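Local atomic coordinates of putative yopH targeting protein (Yersinia pestis, PDB entry 4GF3), a protein that probably acts as a type III secretion chaperone that binds the phosphatase effector YopH and prepares it for export. Residues R2-L15 with I97-L109. Residues are numbered along the deposited sequence; the frame is centred on the assembly and turned at random.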
loop_
_atom_site.group_PDB
_atom_site.type_symbol
_atom_site.label_atom_id
_atom_site.label_comp_id
_atom_site.label_asym_id
_atom_site.label_seq_id
_atom_site.Cartn_x
_atom_site.Cartn_y
_atom_site.Cartn_z
ATOM N N ARG A 2 -1.655 -6.421 -19.121
ATOM C CA ARG A 2 -0.963 -6.741 -17.848
ATOM C C ARG A 2 -1.888 -7.628 -17.038
ATOM O O ARG A 2 -3.080 -7.435 -17.088
ATOM C CB ARG A 2 -0.707 -5.463 -17.054
ATOM C CG ARG A 2 0.194 -5.687 -15.876
ATOM C CD ARG A 2 0.546 -4.376 -15.218
ATOM N NE ARG A 2 1.725 -3.710 -15.790
ATOM C CZ ARG A 2 1.725 -2.453 -16.242
ATOM N NH1 ARG A 2 0.577 -1.734 -16.171
ATOM N NH2 ARG A 2 2.858 -1.885 -16.728
ATOM N N THR A 3 -1.353 -8.551 -16.249
ATOM C CA THR A 3 -2.171 -9.200 -15.212
ATOM C C THR A 3 -1.751 -8.760 -13.812
ATOM O O THR A 3 -0.682 -8.199 -13.618
ATOM C CB THR A 3 -2.025 -10.697 -15.312
ATOM O OG1 THR A 3 -0.684 -10.993 -14.990
ATOM C CG2 THR A 3 -2.331 -11.146 -16.696
ATOM N N TYR A 4 -2.605 -8.996 -12.822
ATOM C CA TYR A 4 -2.246 -8.752 -11.434
ATOM C C TYR A 4 -0.886 -9.368 -11.071
ATOM O O TYR A 4 -0.038 -8.690 -10.477
ATOM C CB TYR A 4 -3.322 -9.308 -10.470
ATOM C CG TYR A 4 -3.010 -9.034 -9.023
ATOM C CD1 TYR A 4 -3.111 -7.741 -8.482
ATOM C CD2 TYR A 4 -2.609 -10.050 -8.180
ATOM C CE1 TYR A 4 -2.823 -7.483 -7.160
ATOM C CE2 TYR A 4 -2.350 -9.811 -6.835
ATOM C CZ TYR A 4 -2.442 -8.531 -6.332
ATOM O OH TYR A 4 -2.159 -8.324 -4.991
ATOM N N SER A 5 -0.696 -10.642 -11.388
ATOM C CA SER A 5 0.532 -11.321 -11.059
ATOM C C SER A 5 1.742 -10.758 -11.823
ATOM O O SER A 5 2.809 -10.640 -11.252
ATOM C CB SER A 5 0.384 -12.815 -11.297
ATOM O OG SER A 5 -0.568 -13.315 -10.369
ATOM N N SER A 6 1.564 -10.309 -13.068
ATOM C CA SER A 6 2.705 -9.766 -13.794
ATOM C C SER A 6 3.015 -8.390 -13.227
ATOM O O SER A 6 4.167 -8.001 -13.168
ATOM C CB SER A 6 2.447 -9.738 -15.306
ATOM O OG SER A 6 1.512 -8.724 -15.608
ATOM N N LEU A 7 1.988 -7.687 -12.761
ATOM C CA LEU A 7 2.190 -6.382 -12.148
ATOM C C LEU A 7 3.015 -6.560 -10.871
ATOM O O LEU A 7 3.941 -5.795 -10.624
ATOM C CB LEU A 7 0.866 -5.671 -11.812
ATOM C CG LEU A 7 1.024 -4.375 -11.029
ATOM C CD1 LEU A 7 1.953 -3.381 -11.695
ATOM C CD2 LEU A 7 -0.354 -3.763 -10.766
ATOM N N LEU A 8 2.663 -7.538 -10.033
ATOM C CA LEU A 8 3.467 -7.788 -8.878
ATOM C C LEU A 8 4.887 -8.158 -9.178
ATOM O O LEU A 8 5.778 -7.779 -8.389
ATOM C CB LEU A 8 2.905 -8.892 -7.978
ATOM C CG LEU A 8 1.573 -8.621 -7.288
ATOM C CD1 LEU A 8 1.232 -9.630 -6.194
ATOM C CD2 LEU A 8 1.544 -7.253 -6.733
ATOM N N GLU A 9 5.133 -8.951 -10.236
ATOM C CA GLU A 9 6.488 -9.248 -10.675
ATOM C C GLU A 9 7.258 -7.996 -11.003
ATOM O O GLU A 9 8.452 -7.890 -10.678
ATOM C CB GLU A 9 6.502 -10.127 -11.944
ATOM C CG GLU A 9 6.175 -11.562 -11.679
ATOM C CD GLU A 9 6.018 -12.363 -12.965
ATOM O OE1 GLU A 9 6.328 -11.847 -14.074
ATOM O OE2 GLU A 9 5.598 -13.531 -12.857
ATOM N N GLU A 10 6.599 -7.111 -11.753
ATOM C CA GLU A 10 7.189 -5.811 -12.123
ATOM C C GLU A 10 7.583 -5.016 -10.898
ATOM O O GLU A 10 8.640 -4.418 -10.859
ATOM C CB GLU A 10 6.203 -4.933 -12.909
ATOM C CG GLU A 10 6.562 -4.589 -14.299
ATOM C CD GLU A 10 5.491 -3.710 -14.968
ATOM O OE1 GLU A 10 5.445 -2.434 -14.731
ATOM O OE2 GLU A 10 4.646 -4.352 -15.628
ATOM N N PHE A 11 6.700 -4.985 -9.916
ATOM C CA PHE A 11 6.863 -4.223 -8.709
ATOM C C PHE A 11 8.004 -4.770 -7.879
ATOM O O PHE A 11 8.756 -3.979 -7.309
ATOM C CB PHE A 11 5.524 -4.277 -7.969
ATOM C CG PHE A 11 5.456 -3.573 -6.644
ATOM C CD1 PHE A 11 6.064 -2.384 -6.415
ATOM C CD2 PHE A 11 4.675 -4.124 -5.626
ATOM C CE1 PHE A 11 5.919 -1.732 -5.220
ATOM C CE2 PHE A 11 4.531 -3.460 -4.413
ATOM C CZ PHE A 11 5.152 -2.273 -4.210
ATOM N N ALA A 12 8.109 -6.093 -7.775
ATOM C CA ALA A 12 9.227 -6.761 -7.098
ATOM C C ALA A 12 10.553 -6.365 -7.757
ATOM O O ALA A 12 11.500 -5.898 -7.101
ATOM C CB ALA A 12 9.044 -8.268 -7.156
ATOM N N THR A 13 10.629 -6.505 -9.070
ATOM C CA THR A 13 11.796 -6.078 -9.804
ATOM C C THR A 13 12.165 -4.604 -9.581
ATOM O O THR A 13 13.336 -4.325 -9.351
ATOM C CB THR A 13 11.632 -6.368 -11.318
ATOM O OG1 THR A 13 11.416 -7.770 -11.461
ATOM C CG2 THR A 13 12.842 -5.962 -12.074
ATOM N N GLU A 14 11.190 -3.712 -9.648
ATOM C CA GLU A 14 11.391 -2.280 -9.330
ATOM C C GLU A 14 12.000 -2.064 -7.941
ATOM O O GLU A 14 12.947 -1.278 -7.772
ATOM C CB GLU A 14 10.087 -1.546 -9.423
ATOM C CG GLU A 14 10.211 -0.039 -9.307
ATOM C CD GLU A 14 10.576 0.643 -10.619
ATOM O OE1 GLU A 14 10.619 -0.042 -11.669
ATOM O OE2 GLU A 14 10.796 1.876 -10.598
ATOM N N LEU A 15 11.489 -2.777 -6.951
ATOM C CA LEU A 15 12.010 -2.688 -5.600
ATOM C C LEU A 15 13.312 -3.425 -5.371
ATOM O O LEU A 15 13.978 -3.189 -4.367
ATOM C CB LEU A 15 10.916 -3.225 -4.621
ATOM C CG LEU A 15 9.580 -2.528 -4.394
ATOM C CD1 LEU A 15 8.703 -3.327 -3.388
ATOM C CD2 LEU A 15 9.754 -1.079 -3.969
ATOM N N ILE A 97 -5.248 -2.032 -12.507
ATOM C CA ILE A 97 -4.174 -3.025 -12.736
ATOM C C ILE A 97 -3.487 -2.773 -14.063
ATOM O O ILE A 97 -2.254 -2.809 -14.172
ATOM C CB ILE A 97 -4.732 -4.460 -12.687
ATOM C CG1 ILE A 97 -5.135 -4.821 -11.242
ATOM C CG2 ILE A 97 -3.712 -5.504 -13.205
ATOM C CD1 ILE A 97 -6.087 -5.974 -11.149
ATOM N N ASN A 98 -4.270 -2.582 -15.103
ATOM C CA ASN A 98 -3.668 -2.352 -16.394
ATOM C C ASN A 98 -3.017 -0.947 -16.564
ATOM O O ASN A 98 -2.114 -0.792 -17.373
ATOM C CB ASN A 98 -4.673 -2.612 -17.515
ATOM C CG ASN A 98 -4.015 -2.595 -18.901
ATOM O OD1 ASN A 98 -3.963 -1.544 -19.582
ATOM N ND2 ASN A 98 -3.482 -3.741 -19.316
ATOM N N ASP A 99 -3.456 0.059 -15.849
ATOM C CA ASP A 99 -2.964 1.411 -16.103
ATOM C C ASP A 99 -1.696 1.700 -15.235
ATOM O O ASP A 99 -1.077 2.754 -15.401
ATOM C CB ASP A 99 -3.995 2.498 -15.740
ATOM C CG ASP A 99 -5.275 2.459 -16.606
ATOM O OD1 ASP A 99 -5.234 1.829 -17.716
ATOM O OD2 ASP A 99 -6.296 3.028 -16.052
ATOM N N THR A 100 -1.371 0.830 -14.254
ATOM C CA THR A 100 -0.359 1.220 -13.257
ATOM C C THR A 100 0.953 0.581 -13.714
ATOM O O THR A 100 0.954 -0.075 -14.682
ATOM C CB THR A 100 -0.861 0.911 -11.795
ATOM O OG1 THR A 100 0.023 1.512 -10.801
ATOM C CG2 THR A 100 -0.887 -0.532 -11.534
ATOM N N SER A 101 2.101 0.883 -13.117
ATOM C CA SER A 101 3.375 0.208 -13.419
ATOM C C SER A 101 4.037 -0.148 -12.078
ATOM O O SER A 101 3.633 0.354 -10.992
ATOM C CB SER A 101 4.332 1.183 -14.199
ATOM O OG SER A 101 4.439 2.336 -13.343
ATOM N N GLY A 102 5.040 -1.012 -12.153
ATOM C CA GLY A 102 5.953 -1.266 -11.037
ATOM C C GLY A 102 6.457 0.033 -10.423
ATOM O O GLY A 102 6.444 0.225 -9.212
ATOM N N THR A 103 6.854 0.995 -11.267
ATOM C CA THR A 103 7.273 2.295 -10.743
ATOM C C THR A 103 6.240 3.081 -10.017
ATOM O O THR A 103 6.505 3.600 -8.941
ATOM C CB THR A 103 7.837 3.185 -11.866
ATOM O OG1 THR A 103 8.847 2.473 -12.537
ATOM C CG2 THR A 103 8.334 4.526 -11.304
ATOM N N GLN A 104 5.010 3.145 -10.524
ATOM C CA GLN A 104 3.998 3.836 -9.775
ATOM C C GLN A 104 3.657 3.124 -8.511
ATOM O O GLN A 104 3.415 3.730 -7.491
ATOM C CB GLN A 104 2.683 4.067 -10.571
ATOM C CG GLN A 104 1.682 4.888 -9.720
ATOM C CD GLN A 104 0.418 5.311 -10.498
ATOM O OE1 GLN A 104 -0.292 4.499 -11.105
ATOM N NE2 GLN A 104 0.171 6.576 -10.503
ATOM N N LEU A 105 3.661 1.797 -8.554
ATOM C CA LEU A 105 3.366 1.086 -7.309
ATOM C C LEU A 105 4.409 1.341 -6.227
ATOM O O LEU A 105 4.111 1.474 -5.040
ATOM C CB LEU A 105 3.191 -0.426 -7.558
ATOM C CG LEU A 105 1.816 -1.049 -7.734
ATOM C CD1 LEU A 105 1.890 -2.588 -7.619
ATOM C CD2 LEU A 105 0.809 -0.487 -6.720
ATOM N N ALA A 106 5.653 1.419 -6.639
ATOM C CA ALA A 106 6.754 1.749 -5.742
ATOM C C ALA A 106 6.571 3.187 -5.224
ATOM O O ALA A 106 6.826 3.442 -4.040
ATOM C CB ALA A 106 8.092 1.546 -6.440
ATOM N N SER A 107 6.115 4.131 -6.064
ATOM C CA SER A 107 5.806 5.499 -5.562
ATOM C C SER A 107 4.696 5.505 -4.536
ATOM O O SER A 107 4.749 6.257 -3.557
ATOM C CB SER A 107 5.386 6.480 -6.678
ATOM O OG SER A 107 6.446 6.698 -7.540
ATOM N N VAL A 108 3.658 4.725 -4.788
ATOM C CA VAL A 108 2.571 4.521 -3.809
ATOM C C VAL A 108 3.115 4.000 -2.493
ATOM O O VAL A 108 2.829 4.510 -1.417
ATOM C CB VAL A 108 1.481 3.564 -4.374
ATOM C CG1 VAL A 108 0.484 3.158 -3.311
ATOM C CG2 VAL A 108 0.732 4.278 -5.478
ATOM N N LEU A 109 3.977 3.008 -2.597
ATOM C CA LEU A 109 4.532 2.425 -1.386
ATOM C C LEU A 109 5.301 3.483 -0.556
ATOM O O LEU A 109 5.149 3.634 0.680
ATOM C CB LEU A 109 5.400 1.233 -1.759
ATOM C CG LEU A 109 6.010 0.514 -0.533
ATOM C CD1 LEU A 109 6.140 -0.980 -0.774
ATOM C CD2 LEU A 109 7.349 1.101 -0.167
HETATM O O HOH W 1 0.342 -0.563 -18.443
HETATM O O HOH W 2 7.855 -0.275 -13.877
#
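Ile97 lays its CG2 methyl against the start of helix 4-15, 3.7 Å from Tyr4 N. Its CD1 looks toward the Tyr4 ring at a slant. Thr100 follows, and its CG2 presses on Leu7 CD2 at 3.4 Å, tighter than usual for two carbons. Ser101 is the N-cap of helix 102-118: its OG accepts from Gln104 N. At Gly102 the backbones come closest, with its CA 3.9 Å from that of Phe11. Gly102 N gives a nearly straight bond (178°) to Glu10 OE1, 3.0 Å away, from above the carboxylate plane. Arg2 grips the other oxygen, OE2, side-on through NE and NH2 in a salt bridge, so both carboxylate oxygens are bonded. Thr103 OG1 makes a weak bond to Glu14 OE2, which also pairs with Ser135; Ser136 N binds Thr103 OG1. Leu105 CB sits over one face of the Phe11 ring, 3.9 Å from its centroid, while Leu15 CD1 lies over the opposite face. With CG anti to the backbone N (chi1 178°), the Phe11 ring reaches between Gly102, Leu105, Ala106 and Leu109, a knob-into-hole fit. Leu109 CD1 meets Phe11 CZ at 3.8 Å. Segments 4-15 and 102-109 cross at -66°, and Leu48 and Leu95 of the antiparallel sheet pack beneath. Two helices packed together beside such a sheet fit the alpha+beta fold of CesT-family secretion chaperones.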